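Local coordinates for hypothetical protein (Legionella pneumophila subsp. pneumophila, PDB 4KH9), which is of unknown function but binds calcium, and is a three-domain protein of the DUF4785 family whose central and C-terminal domains belong to the E-set clan, at residues F2-Q7 with V360-N364; S293-S299 with Y348-Y354; Q314-R318 with Q330-D334. All coordinates share one frame. Numbering follows the deposited sequence.

Overall arrangement
All three contacts lie in the E-set C-terminal β-sandwich, which the N-terminal segment F2-Q7 joins. Contact 2, within one sheet, pairs strands 293-302 and 345-353 in antiparallel fashion. Contacts 1 and 3 join that sheet to the other, contact 1 through strand 358-368 and F2-Q7, contact 3 through strands 312-322 and 325-333. The centre of contact 2 is 12 Å from those of the others, which are 18 Å apart (nearest atoms about 8 Å). L351 connects contact 2 to the backbone of V360 and Y361; L297 and S299 connect it to R318 and S316. The side chains of R294 and S316 are each about 7 Å from that of D27, a calcium-site residue with no ion bound here.

Contact 1: residues F2-Q7 with V360-N364; sequences FTLPRQ and VYQYN
Two tyrosines of V360-N364 receive the apolar side of F2-Q7, joining edge strands of opposite sheets of an E-set β-sandwich. The segments run roughly antiparallel, 145° apart end to end, but too far apart for strand pairing: L4 and Y363 CA atoms are 7.6 Å apart, those of Q7 and Y361 8.0 Å. L4 (chi1 m, chi2 t) lays its CD2 off-centre over the Y363 ring, a CH-pi contact 4.1 Å from the centroid. P5 CD reaches Y363 CD1 at 3.5 Å, and F2 CE2 lies 4.1 Å from Y363 CE2. Y361 and Y363, both chi1 t, project toward F2-Q7, while Q362 between them points away. V360 and Y361 form a classic β bulge opposite L351. Farther out, Y361 OH donates to P5 O at 2.6 Å. The extended Q7 (chi1 t, chi2 t) donates from NE2 to V360 O at 3.0 Å; a water gives a hydrogen bond to Q7 OE1 (3.1 Å) and accepts one from Q362 N (2.9 Å).

Contact 2: residues S293-S299 with Y348-Y354; sequences SRYALQS and YLRLIDY
Q298, A296 and Y354 lose the most surface where S293-S299 meets Y348-Y354. The two strands are antiparallel, their axes 161° apart and 4.6 Å at closest approach, with Y295 opposite D353, A296 opposite I352, L297 opposite L351 and Q298 opposite R350. Q298 makes a hydrogen-bonded pair with R350: Q298 N to R350 O is 2.8 Å and R350 N to Q298 O 3.0 Å. Its side chain, chi1 and chi2 both t, extends so that OE1 accepts from Y348 OH at 2.7 Å, while NE2 bonds to Q317. With chi1 p, Y348 brings its hydroxyl there. Two residues back, A296 pairs likewise with I352, A296 N to I352 O at 2.9 Å and I352 N to A296 O at 2.8 Å. These strands are neighbours inside one sheet of the E-set β-sandwich. Y295, L297, S299, L349, L351 and D353 lie on its inward face, where L297 and L349 meet L270 of the opposing sheet; L351 CD1 lies 4.1 Å from both Y295 CB and L297 CB. A296, Q298, R350 and I352 lie on the other face. There the small A296 side chain admits the ring of Y354, with CB 3.4 Å from CE2. The ring's CD2 also lies 3.8 Å from R294 CG. Y354 N extends the pairing by donating to R294 O at 2.9 Å, just beyond D353, whose OD1 accepts from S293 OG at 2.8 Å and whose OD2 bonds to Y12.

Contact 3: residues Q314-R318 with Q330-D334; sequences QTSQR and QFTFD
Q330-D334 crosses Q314-R318 in an antiparallel sense, the strand axes 156° apart and 6.5 Å at their closest. That spacing exceeds the pairing distance of a sheet, and each hydrogen bond between them uses a side chain of Q314-R318. At Q330 the carbonyl oxygen accepts from R318 NE at 2.7 Å; R318 bends to reach it with chi1 t, chi2 p and chi3 p, while its NH1 bonds to N24. F331 CA lies 5.9 Å from R318 CA, and F331 CB 3.5 Å from S316 OG; chi1 p sets the F331 ring, which meets that of F283. T332 contributes its backbone: S316 OG, on a chi1 t side chain, donates to T332 O at 3.1 Å, and T332 N is bonded to H26. The CA-to-CB bond of F333 points sideways, but with chi1 m the ring comes nearer the other strand, its CE1 3.5 Å from S316 CB. Last comes D334, which the amide of Q314 meets twice: D334 N donates to Q314 OE1 at 2.8 Å, and Q314 NE2 donates to D334 OD2 at 2.7 Å. D334 OD1 forms a salt bridge with K28. Consecutive strands 312-322 and 325-333 thus belong to different sheets, the arrangement of a chain crossing at the margin of an E-set β-sandwich, here beside strand 25-29 with its calcium-site residue D27.

Contact 1: residues F2-Q7 with V360-N364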
loop_
_atom_site.group_PDB
_atom_site.type_symbol
_atom_site.label_atom_id
_atom_site.label_comp_id
_atom_site.label_asym_id
_atom_site.label_seq_id
_atom_site.Cartn_x
_atom_site.Cartn_y
_atom_site.Cartn_z
ATOM N N PHE A 2 17.428 -30.780 -8.112
ATOM C CA PHE A 2 16.265 -30.491 -7.271
ATOM C C PHE A 2 15.234 -29.687 -8.057
ATOM O O PHE A 2 15.541 -28.600 -8.549
ATOM C CB PHE A 2 16.674 -29.744 -5.981
ATOM C CG PHE A 2 15.533 -29.441 -5.036
ATOM C CD1 PHE A 2 15.068 -30.405 -4.150
ATOM C CD2 PHE A 2 14.930 -28.192 -5.027
ATOM C CE1 PHE A 2 14.008 -30.126 -3.286
ATOM C CE2 PHE A 2 13.866 -27.917 -4.167
ATOM C CZ PHE A 2 13.418 -28.879 -3.296
ATOM N N THR A 3 14.014 -30.230 -8.176
ATOM C CA THR A 3 12.887 -29.595 -8.863
ATOM C C THR A 3 12.227 -28.622 -7.882
ATOM O O THR A 3 11.872 -28.994 -6.762
ATOM C CB THR A 3 11.906 -30.665 -9.413
ATOM O OG1 THR A 3 12.577 -31.419 -10.425
ATOM C CG2 THR A 3 10.607 -30.054 -9.998
ATOM N N LEU A 4 12.057 -27.373 -8.326
ATOM C CA LEU A 4 11.459 -26.310 -7.540
ATOM C C LEU A 4 9.933 -26.286 -7.730
ATOM O O LEU A 4 9.456 -26.808 -8.747
ATOM C CB LEU A 4 12.094 -24.970 -7.957
ATOM C CG LEU A 4 13.556 -24.781 -7.549
ATOM C CD1 LEU A 4 14.232 -23.753 -8.415
ATOM C CD2 LEU A 4 13.683 -24.434 -6.083
ATOM N N PRO A 5 9.147 -25.693 -6.790
ATOM C CA PRO A 5 7.681 -25.643 -6.991
ATOM C C PRO A 5 7.314 -25.000 -8.332
ATOM O O PRO A 5 7.887 -23.958 -8.674
ATOM C CB PRO A 5 7.185 -24.789 -5.813
ATOM C CG PRO A 5 8.259 -24.873 -4.780
ATOM C CD PRO A 5 9.547 -25.063 -5.513
ATOM N N ARG A 6 6.411 -25.631 -9.116
ATOM C CA ARG A 6 6.015 -25.107 -10.424
ATOM C C ARG A 6 5.189 -23.836 -10.291
ATOM O O ARG A 6 4.366 -23.719 -9.386
ATOM C CB ARG A 6 5.217 -26.133 -11.258
ATOM C CG ARG A 6 5.966 -27.410 -11.629
ATOM C CD ARG A 6 5.398 -28.092 -12.879
ATOM N NE ARG A 6 3.984 -28.468 -12.755
ATOM C CZ ARG A 6 3.548 -29.663 -12.360
ATOM N NH1 ARG A 6 4.410 -30.619 -12.031
ATOM N NH2 ARG A 6 2.246 -29.910 -12.288
ATOM N N GLN A 7 5.413 -22.889 -11.204
ATOM C CA GLN A 7 4.692 -21.620 -11.296
ATOM C C GLN A 7 4.456 -21.315 -12.774
ATOM O O GLN A 7 5.412 -21.009 -13.484
ATOM C CB GLN A 7 5.457 -20.474 -10.581
ATOM C CG GLN A 7 4.806 -19.076 -10.697
ATOM C CD GLN A 7 5.687 -17.954 -10.148
ATOM O OE1 GLN A 7 5.657 -17.640 -8.949
ATOM N NE2 GLN A 7 6.503 -17.322 -11.005
ATOM N N VAL A 360 9.583 -11.997 -9.033
ATOM C CA VAL A 360 8.498 -12.671 -9.767
ATOM C C VAL A 360 8.411 -14.165 -9.394
ATOM O O VAL A 360 7.357 -14.792 -9.592
ATOM C CB VAL A 360 8.588 -12.457 -11.286
ATOM C CG1 VAL A 360 8.332 -10.988 -11.612
ATOM C CG2 VAL A 360 9.934 -12.925 -11.871
ATOM N N TYR A 361 9.484 -14.691 -8.790
ATOM C CA TYR A 361 9.589 -16.066 -8.322
ATOM C C TYR A 361 10.484 -16.110 -7.120
ATOM O O TYR A 361 11.555 -15.510 -7.125
ATOM C CB TYR A 361 10.110 -17.036 -9.406
ATOM C CG TYR A 361 10.046 -18.497 -8.996
ATOM C CD1 TYR A 361 11.014 -19.054 -8.160
ATOM C CD2 TYR A 361 8.990 -19.307 -9.396
ATOM C CE1 TYR A 361 10.913 -20.367 -7.703
ATOM C CE2 TYR A 361 8.899 -20.641 -8.975
ATOM C CZ TYR A 361 9.867 -21.165 -8.128
ATOM O OH TYR A 361 9.802 -22.469 -7.692
ATOM N N GLN A 362 10.051 -16.832 -6.078
ATOM C CA GLN A 362 10.895 -17.018 -4.914
ATOM C C GLN A 362 10.628 -18.357 -4.262
ATOM O O GLN A 362 9.488 -18.818 -4.179
ATOM C CB GLN A 362 10.767 -15.885 -3.889
ATOM C CG GLN A 362 9.356 -15.537 -3.427
ATOM C CD GLN A 362 9.307 -14.156 -2.824
ATOM O OE1 GLN A 362 10.126 -13.791 -1.970
ATOM N NE2 GLN A 362 8.334 -13.361 -3.259
ATOM N N TYR A 363 11.714 -18.976 -3.828
ATOM C CA TYR A 363 11.745 -20.194 -3.053
ATOM C C TYR A 363 12.561 -19.874 -1.807
ATOM O O TYR A 363 13.773 -19.716 -1.901
ATOM C CB TYR A 363 12.296 -21.373 -3.872
ATOM C CG TYR A 363 12.195 -22.675 -3.118
ATOM C CD1 TYR A 363 10.957 -23.239 -2.829
ATOM C CD2 TYR A 363 13.333 -23.321 -2.653
ATOM C CE1 TYR A 363 10.856 -24.429 -2.111
ATOM C CE2 TYR A 363 13.245 -24.515 -1.944
ATOM C CZ TYR A 363 12.005 -25.075 -1.689
ATOM O OH TYR A 363 11.914 -26.239 -0.967
ATOM N N ASN A 364 11.883 -19.708 -0.656
ATOM C CA ASN A 364 12.509 -19.306 0.610
ATOM C C ASN A 364 12.653 -20.475 1.609
ATOM O O ASN A 364 12.646 -20.253 2.825
ATOM C CB ASN A 364 11.705 -18.176 1.251
ATOM C CG ASN A 364 11.554 -16.981 0.353
ATOM O OD1 ASN A 364 12.516 -16.250 0.080
ATOM N ND2 ASN A 364 10.343 -16.780 -0.151
HETATM O O HOH W 1 7.308 -17.725 -6.330
#

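Contact 2: residues S293-S299 with Y348-Y354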
loop_
_atom_site.group_PDB
_atom_site.type_symbol
_atom_site.label_atom_id
_atom_site.label_comp_id
_atom_site.label_asym_id
_atom_site.label_seq_id
_atom_site.Cartn_x
_atom_site.Cartn_y
_atom_site.Cartn_z
ATOM N N SER A 293 13.008 -9.413 -20.950
ATOM C CA SER A 293 13.317 -8.412 -19.926
ATOM C C SER A 293 14.641 -8.707 -19.295
ATOM O O SER A 293 15.282 -9.702 -19.620
ATOM C CB SER A 293 12.216 -8.390 -18.853
ATOM O OG SER A 293 12.332 -7.283 -17.972
ATOM N N ARG A 294 15.043 -7.852 -18.360
ATOM C CA ARG A 294 16.245 -8.077 -17.565
ATOM C C ARG A 294 15.831 -8.729 -16.257
ATOM O O ARG A 294 14.966 -8.226 -15.535
ATOM C CB ARG A 294 17.029 -6.776 -17.339
ATOM C CG ARG A 294 18.341 -7.016 -16.611
ATOM C CD ARG A 294 19.132 -5.733 -16.483
ATOM N NE ARG A 294 20.434 -5.993 -15.875
ATOM C CZ ARG A 294 21.467 -6.568 -16.484
ATOM N NH1 ARG A 294 21.358 -6.995 -17.736
ATOM N NH2 ARG A 294 22.601 -6.761 -15.832
ATOM N N TYR A 295 16.455 -9.857 -15.951
ATOM C CA TYR A 295 16.147 -10.619 -14.747
ATOM C C TYR A 295 17.385 -10.836 -13.903
ATOM O O TYR A 295 18.503 -10.969 -14.439
ATOM C CB TYR A 295 15.554 -11.987 -15.122
ATOM C CG TYR A 295 14.238 -11.908 -15.856
ATOM C CD1 TYR A 295 13.031 -11.891 -15.165
ATOM C CD2 TYR A 295 14.193 -11.901 -17.244
ATOM C CE1 TYR A 295 11.810 -11.816 -15.839
ATOM C CE2 TYR A 295 12.976 -11.853 -17.931
ATOM C CZ TYR A 295 11.784 -11.829 -17.222
ATOM O OH TYR A 295 10.579 -11.729 -17.881
ATOM N N ALA A 296 17.190 -10.916 -12.581
ATOM C CA ALA A 296 18.299 -11.205 -11.684
ATOM C C ALA A 296 17.968 -12.385 -10.841
ATOM O O ALA A 296 16.912 -12.436 -10.216
ATOM C CB ALA A 296 18.634 -10.009 -10.808
ATOM N N LEU A 297 18.856 -13.354 -10.842
ATOM C CA LEU A 297 18.747 -14.521 -9.991
ATOM C C LEU A 297 19.619 -14.296 -8.783
ATOM O O LEU A 297 20.831 -14.162 -8.933
ATOM C CB LEU A 297 19.157 -15.771 -10.757
ATOM C CG LEU A 297 19.255 -17.062 -9.949
ATOM C CD1 LEU A 297 17.897 -17.446 -9.329
ATOM C CD2 LEU A 297 19.800 -18.162 -10.800
ATOM N N GLN A 298 19.014 -14.249 -7.588
ATOM C CA GLN A 298 19.737 -14.017 -6.341
ATOM C C GLN A 298 19.640 -15.227 -5.438
ATOM O O GLN A 298 18.560 -15.794 -5.310
ATOM C CB GLN A 298 19.163 -12.795 -5.631
ATOM C CG GLN A 298 20.154 -12.119 -4.713
ATOM C CD GLN A 298 19.505 -11.002 -3.943
ATOM O OE1 GLN A 298 19.223 -11.134 -2.744
ATOM N NE2 GLN A 298 19.280 -9.876 -4.610
ATOM N N SER A 299 20.767 -15.605 -4.803
ATOM C CA SER A 299 20.871 -16.743 -3.883
ATOM C C SER A 299 21.806 -16.425 -2.729
ATOM O O SER A 299 22.682 -15.576 -2.867
ATOM C CB SER A 299 21.368 -17.978 -4.616
ATOM O OG SER A 299 21.186 -19.145 -3.823
ATOM N N TYR A 348 17.823 -19.299 -0.043
ATOM C CA TYR A 348 16.711 -18.940 -0.906
ATOM C C TYR A 348 17.154 -18.893 -2.351
ATOM O O TYR A 348 18.350 -18.869 -2.645
ATOM C CB TYR A 348 16.064 -17.584 -0.499
ATOM C CG TYR A 348 16.965 -16.371 -0.554
ATOM C CD1 TYR A 348 17.337 -15.815 -1.773
ATOM C CD2 TYR A 348 17.343 -15.707 0.610
ATOM C CE1 TYR A 348 18.108 -14.661 -1.834
ATOM C CE2 TYR A 348 18.094 -14.531 0.561
ATOM C CZ TYR A 348 18.480 -14.015 -0.663
ATOM O OH TYR A 348 19.244 -12.877 -0.718
ATOM N N LEU A 349 16.159 -18.871 -3.242
ATOM C CA LEU A 349 16.265 -18.693 -4.678
ATOM C C LEU A 349 15.208 -17.680 -5.092
ATOM O O LEU A 349 14.014 -17.986 -5.054
ATOM C CB LEU A 349 16.120 -20.014 -5.435
ATOM C CG LEU A 349 17.214 -21.047 -5.212
ATOM C CD1 LEU A 349 16.831 -22.344 -5.853
ATOM C CD2 LEU A 349 18.557 -20.559 -5.740
ATOM N N ARG A 350 15.648 -16.459 -5.416
ATOM C CA ARG A 350 14.773 -15.336 -5.790
ATOM C C ARG A 350 15.067 -14.853 -7.215
ATOM O O ARG A 350 16.237 -14.708 -7.588
ATOM C CB ARG A 350 14.952 -14.177 -4.796
ATOM C CG ARG A 350 14.395 -14.524 -3.420
ATOM C CD ARG A 350 14.616 -13.462 -2.370
ATOM N NE ARG A 350 14.187 -13.968 -1.067
ATOM C CZ ARG A 350 14.539 -13.442 0.100
ATOM N NH1 ARG A 350 15.331 -12.379 0.144
ATOM N NH2 ARG A 350 14.120 -13.988 1.232
ATOM N N LEU A 351 14.014 -14.605 -7.999
ATOM C CA LEU A 351 14.185 -14.109 -9.350
ATOM C C LEU A 351 13.468 -12.762 -9.471
ATOM O O LEU A 351 12.281 -12.670 -9.177
ATOM C CB LEU A 351 13.687 -15.137 -10.388
ATOM C CG LEU A 351 13.926 -14.780 -11.861
ATOM C CD1 LEU A 351 15.391 -14.935 -12.234
ATOM C CD2 LEU A 351 13.112 -15.683 -12.749
ATOM N N ILE A 352 14.224 -11.713 -9.827
ATOM C CA ILE A 352 13.714 -10.343 -9.941
ATOM C C ILE A 352 13.546 -9.990 -11.402
ATOM O O ILE A 352 14.435 -10.272 -12.193
ATOM C CB ILE A 352 14.655 -9.303 -9.225
ATOM C CG1 ILE A 352 14.806 -9.625 -7.726
ATOM C CG2 ILE A 352 14.140 -7.844 -9.393
ATOM C CD1 ILE A 352 15.917 -8.898 -6.995
ATOM N N ASP A 353 12.467 -9.307 -11.729
ATOM C CA ASP A 353 12.213 -8.753 -13.059
ATOM C C ASP A 353 12.448 -7.265 -12.942
ATOM O O ASP A 353 11.640 -6.591 -12.320
ATOM C CB ASP A 353 10.789 -9.092 -13.553
ATOM C CG ASP A 353 10.394 -8.526 -14.909
ATOM O OD1 ASP A 353 11.172 -7.718 -15.478
ATOM O OD2 ASP A 353 9.335 -8.922 -15.424
ATOM N N TYR A 354 13.526 -6.733 -13.556
ATOM C CA TYR A 354 13.826 -5.304 -13.472
ATOM C C TYR A 354 12.856 -4.457 -14.279
ATOM O O TYR A 354 12.777 -3.252 -14.033
ATOM C CB TYR A 354 15.253 -5.009 -13.902
ATOM C CG TYR A 354 16.260 -5.426 -12.855
ATOM C CD1 TYR A 354 16.442 -4.675 -11.701
ATOM C CD2 TYR A 354 17.076 -6.530 -13.048
ATOM C CE1 TYR A 354 17.401 -5.021 -10.756
ATOM C CE2 TYR A 354 18.049 -6.881 -12.116
ATOM C CZ TYR A 354 18.193 -6.137 -10.958
ATOM O OH TYR A 354 19.137 -6.480 -10.023
#

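Contact 3: residues Q314-R318 with Q330-D334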
loop_
_atom_site.group_PDB
_atom_site.type_symbol
_atom_site.label_atom_id
_atom_site.label_comp_id
_atom_site.label_asym_id
_atom_site.label_seq_id
_atom_site.Cartn_x
_atom_site.Cartn_y
_atom_site.Cartn_z
ATOM N N GLN A 314 27.632 -15.725 2.162
ATOM C CA GLN A 314 27.714 -14.843 0.999
ATOM C C GLN A 314 26.430 -14.844 0.180
ATOM O O GLN A 314 25.715 -15.853 0.129
ATOM C CB GLN A 314 28.874 -15.347 0.107
ATOM C CG GLN A 314 29.351 -14.375 -0.962
ATOM C CD GLN A 314 30.507 -14.904 -1.768
ATOM O OE1 GLN A 314 30.565 -16.081 -2.168
ATOM N NE2 GLN A 314 31.445 -14.025 -2.043
ATOM N N THR A 315 26.166 -13.724 -0.491
ATOM C CA THR A 315 25.066 -13.591 -1.433
ATOM C C THR A 315 25.664 -13.513 -2.834
ATOM O O THR A 315 26.702 -12.876 -3.013
ATOM C CB THR A 315 24.165 -12.369 -1.112
ATOM O OG1 THR A 315 23.720 -12.462 0.231
ATOM C CG2 THR A 315 22.936 -12.278 -2.016
ATOM N N SER A 316 25.001 -14.156 -3.810
ATOM C CA SER A 316 25.404 -14.168 -5.216
ATOM C C SER A 316 24.245 -13.718 -6.070
ATOM O O SER A 316 23.107 -14.038 -5.752
ATOM C CB SER A 316 25.868 -15.560 -5.634
ATOM O OG SER A 316 26.069 -15.660 -7.034
ATOM N N GLN A 317 24.531 -12.968 -7.130
ATOM C CA GLN A 317 23.501 -12.469 -8.008
ATOM C C GLN A 317 23.944 -12.512 -9.473
ATOM O O GLN A 317 24.957 -11.916 -9.829
ATOM C CB GLN A 317 23.108 -11.037 -7.609
ATOM C CG GLN A 317 21.969 -10.499 -8.446
ATOM C CD GLN A 317 21.487 -9.174 -7.945
ATOM O OE1 GLN A 317 20.579 -9.115 -7.118
ATOM N NE2 GLN A 317 22.091 -8.095 -8.412
ATOM N N ARG A 318 23.138 -13.171 -10.313
ATOM C CA ARG A 318 23.328 -13.250 -11.761
ATOM C C ARG A 318 22.235 -12.441 -12.441
ATOM O O ARG A 318 21.066 -12.801 -12.338
ATOM C CB ARG A 318 23.306 -14.725 -12.239
ATOM C CG ARG A 318 23.301 -14.925 -13.783
ATOM C CD ARG A 318 24.615 -14.573 -14.487
ATOM N NE ARG A 318 25.716 -15.425 -14.027
ATOM C CZ ARG A 318 26.968 -15.358 -14.459
ATOM N NH1 ARG A 318 27.305 -14.492 -15.402
ATOM N NH2 ARG A 318 27.892 -16.155 -13.949
ATOM N N GLN A 330 23.563 -19.386 -14.277
ATOM C CA GLN A 330 24.649 -19.862 -13.455
ATOM C C GLN A 330 25.016 -18.846 -12.375
ATOM O O GLN A 330 25.067 -17.663 -12.651
ATOM C CB GLN A 330 25.851 -20.111 -14.385
ATOM C CG GLN A 330 26.860 -21.083 -13.842
ATOM C CD GLN A 330 28.083 -21.129 -14.715
ATOM O OE1 GLN A 330 29.127 -20.573 -14.367
ATOM N NE2 GLN A 330 27.964 -21.731 -15.897
ATOM N N PHE A 331 25.272 -19.302 -11.149
ATOM C CA PHE A 331 25.706 -18.423 -10.065
ATOM C C PHE A 331 26.735 -19.169 -9.252
ATOM O O PHE A 331 26.699 -20.398 -9.203
ATOM C CB PHE A 331 24.545 -17.882 -9.203
ATOM C CG PHE A 331 23.737 -18.882 -8.421
ATOM C CD1 PHE A 331 22.644 -19.523 -8.999
ATOM C CD2 PHE A 331 24.046 -19.163 -7.093
ATOM C CE1 PHE A 331 21.883 -20.438 -8.266
ATOM C CE2 PHE A 331 23.298 -20.094 -6.368
ATOM C CZ PHE A 331 22.205 -20.705 -6.949
ATOM N N THR A 332 27.683 -18.423 -8.665
ATOM C CA THR A 332 28.834 -18.962 -7.951
ATOM C C THR A 332 29.038 -18.318 -6.588
ATOM O O THR A 332 28.758 -17.136 -6.416
ATOM C CB THR A 332 30.113 -18.696 -8.809
ATOM O OG1 THR A 332 29.898 -19.069 -10.162
ATOM C CG2 THR A 332 31.358 -19.406 -8.282
ATOM N N PHE A 333 29.606 -19.084 -5.655
ATOM C CA PHE A 333 30.017 -18.617 -4.333
ATOM C C PHE A 333 31.521 -18.829 -4.169
ATOM O O PHE A 333 32.098 -19.699 -4.833
ATOM C CB PHE A 333 29.240 -19.310 -3.199
ATOM C CG PHE A 333 27.746 -19.122 -3.267
ATOM C CD1 PHE A 333 27.160 -17.918 -2.892
ATOM C CD2 PHE A 333 26.917 -20.158 -3.679
ATOM C CE1 PHE A 333 25.773 -17.763 -2.921
ATOM C CE2 PHE A 333 25.535 -19.991 -3.710
ATOM C CZ PHE A 333 24.975 -18.786 -3.360
ATOM N N ASP A 334 32.147 -18.052 -3.273
ATOM C CA ASP A 334 33.582 -18.151 -3.037
ATOM C C ASP A 334 33.963 -19.364 -2.173
ATOM O O ASP A 334 34.793 -20.157 -2.631
ATOM C CB ASP A 334 34.112 -16.860 -2.400
ATOM C CG ASP A 334 34.195 -15.725 -3.399
ATOM O OD1 ASP A 334 34.583 -15.983 -4.557
ATOM O OD2 ASP A 334 33.931 -14.574 -3.009
#